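Local coordinates for MPT synthase subunit 2 (Burkholderia ambifaria, PDB 7L32), which probably catalyses, as the large subunit of molybdopterin synthase, the sulfur transfer that converts precursor Z into molybdopterin during molybdenum cofactor biosynthesis, at residues 18-24 with 100-104; 35-41 with 104-110. All blocks are in the same frame, centred on the assembly; numbering follows the deposited sequence.

Contact 1: 18-24 with 100-104; sequences DFDLNAE and QIVMV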
ATOM      1  N   ASP A  18     -15.797   9.539  -7.576  1.00 34.58           N
ATOM      2  CA  ASP A  18     -14.889   8.993  -6.581  1.00 31.98           C
ATOM      3  C   ASP A  18     -14.825   7.469  -6.712  1.00 36.72           C
ATOM      4  O   ASP A  18     -15.691   6.841  -7.324  1.00 37.91           O
ATOM      5  CB  ASP A  18     -15.336   9.398  -5.179  1.00 33.45           C
ATOM      6  CG  ASP A  18     -14.205   9.341  -4.169  1.00 34.72           C
ATOM      7  OD1 ASP A  18     -13.050   9.043  -4.567  1.00 36.43           O
ATOM      8  OD2 ASP A  18     -14.478   9.594  -2.978  1.00 41.90           O
ATOM      9  N   PHE A  19     -13.769   6.874  -6.156  1.00 30.67           N
ATOM     10  CA  PHE A  19     -13.587   5.431  -6.220  1.00 34.89           C
ATOM     11  C   PHE A  19     -13.691   4.821  -4.823  1.00 36.73           C
ATOM     12  O   PHE A  19     -13.593   5.514  -3.807  1.00 35.73           O
ATOM     13  CB  PHE A  19     -12.244   5.051  -6.881  1.00 31.32           C
ATOM     14  CG  PHE A  19     -11.020   5.718  -6.272  1.00 28.26           C
ATOM     15  CD1 PHE A  19     -10.442   5.217  -5.102  1.00 27.66           C
ATOM     16  CD2 PHE A  19     -10.430   6.812  -6.888  1.00 24.68           C
ATOM     17  CE1 PHE A  19      -9.322   5.826  -4.544  1.00 25.02           C
ATOM     18  CE2 PHE A  19      -9.299   7.421  -6.345  1.00 28.43           C
ATOM     19  CZ  PHE A  19      -8.744   6.927  -5.162  1.00 24.94           C
ATOM     20  N   ASP A  20     -13.922   3.509  -4.792  1.00 35.93           N
ATOM     21  CA  ASP A  20     -14.051   2.726  -3.563  1.00 34.21           C
ATOM     22  C   ASP A  20     -12.850   1.784  -3.495  1.00 34.56           C
ATOM     23  O   ASP A  20     -12.802   0.786  -4.220  1.00 33.38           O
ATOM     24  CB  ASP A  20     -15.375   1.960  -3.587  1.00 35.16           C
ATOM     25  CG  ASP A  20     -15.631   1.115  -2.326  1.00 42.25           C
ATOM     26  OD1 ASP A  20     -14.686   0.711  -1.611  1.00 44.30           O
ATOM     27  OD2 ASP A  20     -16.816   0.832  -2.083  1.00 48.61           O
ATOM     28  N   LEU A  21     -11.903   2.080  -2.599  1.00 30.83           N
ATOM     29  CA  LEU A  21     -10.687   1.275  -2.489  1.00 36.24           C
ATOM     30  C   LEU A  21     -11.007  -0.208  -2.289  1.00 32.20           C
ATOM     31  O   LEU A  21     -10.424  -1.066  -2.960  1.00 29.77           O
ATOM     32  CB  LEU A  21      -9.816   1.792  -1.339  1.00 32.01           C
ATOM     33  CG  LEU A  21      -8.488   1.062  -1.095  1.00 33.41           C
ATOM     34  CD1 LEU A  21      -7.546   1.154  -2.304  1.00 29.48           C
ATOM     35  CD2 LEU A  21      -7.809   1.621   0.138  1.00 38.38           C
ATOM     36  N   ASN A  22     -11.956  -0.516  -1.388  1.00 33.72           N
ATOM     37  CA  ASN A  22     -12.354  -1.905  -1.122  1.00 34.73           C
ATOM     38  C   ASN A  22     -12.798  -2.607  -2.395  1.00 36.02           C
ATOM     39  O   ASN A  22     -12.347  -3.715  -2.704  1.00 36.15           O
ATOM     40  CB  ASN A  22     -13.515  -1.960  -0.118  1.00 37.81           C
ATOM     41  CG  ASN A  22     -13.062  -1.981   1.310  1.00 42.31           C
ATOM     42  OD1 ASN A  22     -11.870  -1.938   1.586  1.00 43.74           O
ATOM     43  ND2 ASN A  22     -14.025  -2.029   2.247  1.00 42.46           N
ATOM     44  N   ALA A  23     -13.724  -1.984  -3.126  1.00 34.27           N
ATOM     45  CA  ALA A  23     -14.244  -2.594  -4.344  1.00 32.59           C
ATOM     46  C   ALA A  23     -13.141  -2.801  -5.374  1.00 26.75           C
ATOM     47  O   ALA A  23     -13.094  -3.847  -6.035  1.00 29.97           O
ATOM     48  CB  ALA A  23     -15.374  -1.741  -4.916  1.00 30.95           C
ATOM     49  N   GLU A  24     -12.238  -1.820  -5.528  1.00 25.87           N
ATOM     50  CA  GLU A  24     -11.163  -1.973  -6.511  1.00 26.91           C
ATOM     51  C   GLU A  24     -10.203  -3.076  -6.099  1.00 27.20           C
ATOM     52  O   GLU A  24      -9.748  -3.856  -6.942  1.00 25.27           O
ATOM     53  CB  GLU A  24     -10.407  -0.655  -6.709  1.00 26.44           C
ATOM     54  CG  GLU A  24     -11.273   0.512  -7.208  1.00 32.74           C
ATOM     55  CD  GLU A  24     -11.981   0.230  -8.545  1.00 38.97           C
ATOM     56  OE1 GLU A  24     -11.417  -0.478  -9.408  1.00 35.15           O
ATOM     57  OE2 GLU A  24     -13.112   0.723  -8.732  1.00 38.00           O
ATOM     58  N   GLN A 100     -10.043  12.021  -2.347  1.00 30.91           N
ATOM     59  CA  GLN A 100      -9.140  11.079  -3.000  1.00 28.89           C
ATOM     60  C   GLN A 100      -8.807  11.554  -4.407  1.00 28.24           C
ATOM     61  O   GLN A 100      -9.688  12.007  -5.146  1.00 30.14           O
ATOM     62  CB  GLN A 100      -9.777   9.693  -3.070  1.00 32.10           C
ATOM     63  CG  GLN A 100     -10.014   9.049  -1.710  1.00 38.29           C
ATOM     64  CD  GLN A 100     -10.630   7.658  -1.803  1.00 38.36           C
ATOM     65  OE1 GLN A 100     -10.170   6.727  -1.143  1.00 35.83           O
ATOM     66  NE2 GLN A 100     -11.694   7.519  -2.599  1.00 32.22           N
ATOM     67  N   ILE A 101      -7.534  11.431  -4.780  1.00 23.05           N
ATOM     68  CA  ILE A 101      -7.057  11.776  -6.132  1.00 24.29           C
ATOM     69  C   ILE A 101      -6.780  10.528  -6.956  1.00 25.88           C
ATOM     70  O   ILE A 101      -7.195  10.418  -8.107  1.00 22.96           O
ATOM     71  CB  ILE A 101      -5.779  12.643  -6.054  1.00 26.92           C
ATOM     72  CG1 ILE A 101      -6.016  13.934  -5.286  1.00 34.82           C
ATOM     73  CG2 ILE A 101      -5.244  12.961  -7.452  1.00 31.01           C
ATOM     74  CD1 ILE A 101      -4.708  14.618  -4.918  1.00 35.17           C
ATOM     75  N   VAL A 102      -6.024   9.594  -6.395  1.00 18.91           N
ATOM     76  CA  VAL A 102      -5.460   8.518  -7.198  1.00 18.89           C
ATOM     77  C   VAL A 102      -5.307   7.311  -6.294  1.00 18.24           C
ATOM     78  O   VAL A 102      -5.022   7.452  -5.105  1.00 19.72           O
ATOM     79  CB  VAL A 102      -4.111   8.951  -7.816  1.00 18.15           C
ATOM     80  CG1 VAL A 102      -3.141   9.426  -6.743  1.00 22.49           C
ATOM     81  CG2 VAL A 102      -3.489   7.846  -8.665  1.00 22.31           C
ATOM     82  N   MET A 103      -5.539   6.131  -6.852  1.00 17.88           N
ATOM     83  CA  MET A 103      -5.171   4.899  -6.169  1.00 20.50           C
ATOM     84  C   MET A 103      -4.393   4.015  -7.127  1.00 20.69           C
ATOM     85  O   MET A 103      -4.697   3.949  -8.326  1.00 17.06           O
ATOM     86  CB  MET A 103      -6.402   4.146  -5.625  1.00 18.93           C
ATOM     87  CG  MET A 103      -7.425   3.667  -6.650  1.00 26.25           C
ATOM     88  SD  MET A 103      -8.233   2.189  -5.944  1.00 33.31           S
ATOM     89  CE  MET A 103      -6.934   1.014  -6.210  1.00 25.63           C
ATOM     90  N   VAL A 104      -3.371   3.356  -6.594  1.00 16.26           N
ATOM     91  CA  VAL A 104      -2.626   2.337  -7.320  1.00 16.88           C
ATOM     92  C   VAL A 104      -2.613   1.103  -6.430  1.00 18.27           C
ATOM     93  O   VAL A 104      -2.325   1.218  -5.235  1.00 18.11           O
ATOM     94  CB  VAL A 104      -1.188   2.779  -7.641  1.00 15.30           C
ATOM     95  CG1 VAL A 104      -0.405   1.589  -8.244  1.00 15.96           C
ATOM     96  CG2 VAL A 104      -1.211   3.973  -8.641  1.00 17.12           C
TER
HETATM   97  O   HOH W   1     -12.672  11.264  -1.739  1.00 39.83           O
HETATM   98  O   HOH W   2     -11.832   4.629  -0.813  1.00 36.16           O
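The amide of Gln100 clasps the loop before helix 21-30: its NE2 donates to Asp18 OD1 (2.8 Å, 151° at the hydrogen) and to Phe19 O (3.0 Å, 144°). The N-terminal turn of that helix, with Asp20 as N-cap, lies over the alpha/beta sheet of the MoaE fold. Asp18 OD1 also accepts from Phe19 N at 2.8 Å, so one oxygen ties loop backbone and strand side chain together. Two waters extend the clasp, one joining Asp18 OD2 to Gln100 N, the other Leu21 N to Gln100 OE1. Beneath the polar layer the Phe19 ring is sandwiched, Gln100 NE2 over one face and Met103 over the other. Ile101 and Val102 both face Gly43 in a classic beta bulge, and their CA-CB bonds point away from the loop. Met103 SD meets Leu21 CD1 at 3.8 Å and Glu24 CB at 3.7 Å, while the Glu24 carboxylate pairs with Arg13. On the Met103 side the ring contact is CH-pi: Met103 CG lies 3.7 Å from the Phe19 centroid, 18° off the normal.

Contact 2: 35-41 with 104-110; sequences IGALACF and VATVASH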
ATOM      1  N   ILE A  35      -2.486 -15.538  -6.091  1.00 27.83           N
ATOM      2  CA  ILE A  35      -1.481 -14.760  -5.373  1.00 26.62           C
ATOM      3  C   ILE A  35      -2.201 -13.838  -4.407  1.00 33.01           C
ATOM      4  O   ILE A  35      -3.322 -13.396  -4.674  1.00 34.05           O
ATOM      5  CB  ILE A  35      -0.539 -13.981  -6.319  1.00 30.74           C
ATOM      6  CG1 ILE A  35      -1.330 -13.117  -7.321  1.00 26.27           C
ATOM      7  CG2 ILE A  35       0.386 -14.956  -7.068  1.00 29.29           C
ATOM      8  CD1 ILE A  35      -0.425 -12.371  -8.290  1.00 27.42           C
ATOM      9  N   GLY A  36      -1.568 -13.584  -3.253  1.00 28.65           N
ATOM     10  CA  GLY A  36      -2.242 -12.884  -2.172  1.00 32.94           C
ATOM     11  C   GLY A  36      -1.585 -11.681  -1.502  1.00 34.27           C
ATOM     12  O   GLY A  36      -2.125 -11.201  -0.502  1.00 36.57           O
ATOM     13  N   ALA A  37      -0.435 -11.198  -1.975  1.00 20.16           N
ATOM     14  CA  ALA A  37       0.219 -10.052  -1.348  1.00 19.41           C
ATOM     15  C   ALA A  37      -0.241  -8.815  -2.097  1.00 24.65           C
ATOM     16  O   ALA A  37       0.013  -8.708  -3.299  1.00 24.15           O
ATOM     17  CB  ALA A  37       1.740 -10.180  -1.411  1.00 18.52           C
ATOM     18  N   LEU A  38      -0.922  -7.897  -1.414  1.00 19.42           N
ATOM     19  CA  LEU A  38      -1.505  -6.733  -2.089  1.00 19.99           C
ATOM     20  C   LEU A  38      -0.962  -5.447  -1.477  1.00 19.63           C
ATOM     21  O   LEU A  38      -1.089  -5.230  -0.271  1.00 15.85           O
ATOM     22  CB  LEU A  38      -3.040  -6.802  -2.002  1.00 22.46           C
ATOM     23  CG  LEU A  38      -3.789  -5.651  -2.682  1.00 31.75           C
ATOM     24  CD1 LEU A  38      -4.974  -6.177  -3.504  1.00 34.84           C
ATOM     25  CD2 LEU A  38      -4.293  -4.796  -1.557  1.00 35.84           C
ATOM     26  N   ALA A  39      -0.351  -4.594  -2.298  1.00 17.27           N
ATOM     27  CA  ALA A  39       0.102  -3.287  -1.846  1.00 16.90           C
ATOM     28  C   ALA A  39      -0.732  -2.217  -2.532  1.00 20.10           C
ATOM     29  O   ALA A  39      -1.028  -2.330  -3.727  1.00 17.17           O
ATOM     30  CB  ALA A  39       1.583  -3.051  -2.168  1.00 15.71           C
ATOM     31  N   CYS A  40      -1.104  -1.178  -1.791  1.00 16.82           N
ATOM     32  CA  CYS A  40      -1.861  -0.117  -2.432  0.57 18.49           C
ATOM     33  C   CYS A  40      -1.407   1.246  -1.929  1.00 19.60           C
ATOM     34  O   CYS A  40      -0.739   1.393  -0.893  1.00 20.40           O
ATOM     35  CB  CYS A  40      -3.375  -0.312  -2.244  0.57 19.44           C
ATOM     36  SG  CYS A  40      -3.939  -0.430  -0.541  0.57 27.39           S
ATOM     37  N   PHE A  41      -1.718   2.245  -2.744  1.00 16.56           N
ATOM     38  CA  PHE A  41      -1.415   3.616  -2.385  1.00 16.15           C
ATOM     39  C   PHE A  41      -2.631   4.445  -2.749  1.00 19.25           C
ATOM     40  O   PHE A  41      -3.204   4.252  -3.822  1.00 16.22           O
ATOM     41  CB  PHE A  41      -0.171   4.174  -3.089  1.00 17.39           C
ATOM     42  CG  PHE A  41       0.110   5.622  -2.723  1.00 18.76           C
ATOM     43  CD1 PHE A  41       0.863   5.935  -1.597  1.00 20.16           C
ATOM     44  CD2 PHE A  41      -0.440   6.668  -3.483  1.00 18.97           C
ATOM     45  CE1 PHE A  41       1.083   7.260  -1.230  1.00 20.51           C
ATOM     46  CE2 PHE A  41      -0.210   8.000  -3.131  1.00 20.21           C
ATOM     47  CZ  PHE A  41       0.545   8.299  -2.016  1.00 21.42           C
ATOM     48  N   VAL A 104      -3.371   3.356  -6.594  1.00 16.26           N
ATOM     49  CA  VAL A 104      -2.626   2.337  -7.320  1.00 16.88           C
ATOM     50  C   VAL A 104      -2.613   1.103  -6.430  1.00 18.27           C
ATOM     51  O   VAL A 104      -2.325   1.218  -5.235  1.00 18.11           O
ATOM     52  CB  VAL A 104      -1.188   2.779  -7.641  1.00 15.30           C
ATOM     53  CG1 VAL A 104      -0.405   1.589  -8.244  1.00 15.96           C
ATOM     54  CG2 VAL A 104      -1.211   3.973  -8.641  1.00 17.12           C
ATOM     55  N   ALA A 105      -2.983  -0.046  -6.988  1.00 15.62           N
ATOM     56  CA  ALA A 105      -2.927  -1.313  -6.246  1.00 19.41           C
ATOM     57  C   ALA A 105      -2.172  -2.342  -7.082  1.00 20.92           C
ATOM     58  O   ALA A 105      -2.360  -2.418  -8.303  1.00 19.87           O
ATOM     59  CB  ALA A 105      -4.333  -1.825  -5.925  1.00 18.43           C
ATOM     60  N   THR A 106      -1.311  -3.132  -6.434  1.00 16.48           N
ATOM     61  CA  THR A 106      -0.588  -4.197  -7.108  1.00 16.18           C
ATOM     62  C   THR A 106      -0.744  -5.467  -6.291  1.00 19.52           C
ATOM     63  O   THR A 106      -0.919  -5.414  -5.074  1.00 18.36           O
ATOM     64  CB  THR A 106       0.908  -3.897  -7.287  1.00 16.66           C
ATOM     65  OG1 THR A 106       1.551  -3.770  -6.000  1.00 16.31           O
ATOM     66  CG2 THR A 106       1.134  -2.603  -8.116  1.00 15.91           C
ATOM     67  N   VAL A 107      -0.710  -6.607  -6.966  1.00 16.52           N
ATOM     68  CA  VAL A 107      -0.746  -7.896  -6.283  0.64 18.53           C
ATOM     69  C   VAL A 107       0.395  -8.746  -6.817  1.00 24.21           C
ATOM     70  O   VAL A 107       0.775  -8.646  -7.993  1.00 18.50           O
ATOM     71  CB  VAL A 107      -2.117  -8.610  -6.428  0.64 22.51           C
ATOM     72  CG1 VAL A 107      -2.490  -8.883  -7.903  0.64 20.96           C
ATOM     73  CG2 VAL A 107      -2.156  -9.908  -5.612  0.64 20.10           C
ATOM     74  N   ALA A 108       0.961  -9.572  -5.932  1.00 22.70           N
ATOM     75  CA  ALA A 108       2.064 -10.443  -6.276  1.00 19.47           C
ATOM     76  C   ALA A 108       2.021 -11.650  -5.351  1.00 18.97           C
ATOM     77  O   ALA A 108       1.270 -11.690  -4.372  1.00 20.30           O
ATOM     78  CB  ALA A 108       3.408  -9.714  -6.143  1.00 22.40           C
ATOM     79  N   SER A 109       2.854 -12.637  -5.655  1.00 22.24           N
ATOM     80  CA  SER A 109       2.940 -13.775  -4.756  1.00 26.45           C
ATOM     81  C   SER A 109       3.569 -13.387  -3.418  1.00 24.51           C
ATOM     82  O   SER A 109       3.262 -14.006  -2.390  1.00 27.30           O
ATOM     83  CB  SER A 109       3.724 -14.914  -5.419  1.00 35.52           C
ATOM     84  OG  SER A 109       5.067 -14.541  -5.645  1.00 37.64           O
ATOM     85  N   HIS A 110       4.454 -12.388  -3.409  1.00 25.92           N
ATOM     86  CA  HIS A 110       5.161 -12.009  -2.189  1.00 31.00           C
ATOM     87  C   HIS A 110       5.227 -10.489  -2.052  1.00 21.73           C
ATOM     88  O   HIS A 110       5.158  -9.745  -3.045  1.00 19.69           O
ATOM     89  CB  HIS A 110       6.555 -12.653  -2.180  1.00 29.48           C
ATOM     90  CG  HIS A 110       6.509 -14.155  -2.226  1.00 37.70           C
ATOM     91  ND1 HIS A 110       6.723 -14.878  -3.382  1.00 42.47           N
ATOM     92  CD2 HIS A 110       6.260 -15.068  -1.255  1.00 48.90           C
ATOM     93  CE1 HIS A 110       6.615 -16.171  -3.121  1.00 41.52           C
ATOM     94  NE2 HIS A 110       6.334 -16.312  -1.836  1.00 51.19           N
TER
HETATM   95  O   HOH W   3       0.684 -14.734  -2.246  1.00 36.81           O
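Strands 37-44 and 100-108 meet here as antiparallel neighbours in the mixed sheet of the MoaE fold; the axes of 37-41 and 104-108 approach to 4.6 Å, with 169° between their N-to-C directions. Six backbone hydrogen bonds define the register. Ala37 with Ala108, Ala39 with Thr106 and Phe41 with Val104 are hydrogen-bonded pairs, each closed by two N-H...O bonds of 2.8 to 3.0 Å between backbone N and O of its two residues. Leu38-Val107 and Cys40-Ala105 are the intervening non-hydrogen-bonded pairs, with CA atoms 4.4 and 4.1 Å apart; CA-H...O contacts such as Cys40 CA to Val104 O (3.1 Å) supplement the ladder. Beyond its end, Ile35 CG1 packs on Val107 CG2 at 3.7 Å, and a water accepts from Gly36 N and donates to Ser109 O, both at 2.7 Å. Residues 38-41 also form an antiparallel ladder with the second subunit, continuing the sheet across the dimer interface, where Cys40 is disulfide-bonded to Cys40 of that subunit. Leu38, Ala105 and Val107 pack against helix 21-30; on the opposite face Phe41, Val104 and Thr106 meet helix 111-128, and strand 85-91 flanks strand 100-108 on its other edge.

From the N terminus, the chain passes through 18-24 into helix 21-30, turns into strand 37-44 with 35-41, and returns much later along strand 100-108. Contact 1 closes a loop with 75 residues between its segments, contact 2 one with 62. The segments alternate, so the two closures cross: contact 1 uses the first half of the shared strand and contact 2 the second, although strand 37-44 runs beside both. Val104 belongs to both contacts, whose centres lie about 14 Å apart, and Met103 CB touches Phe41 O at 3.7 Å. Together they tie helix 21-30 and strand 37-44 to one central strand, and both reach the second subunit.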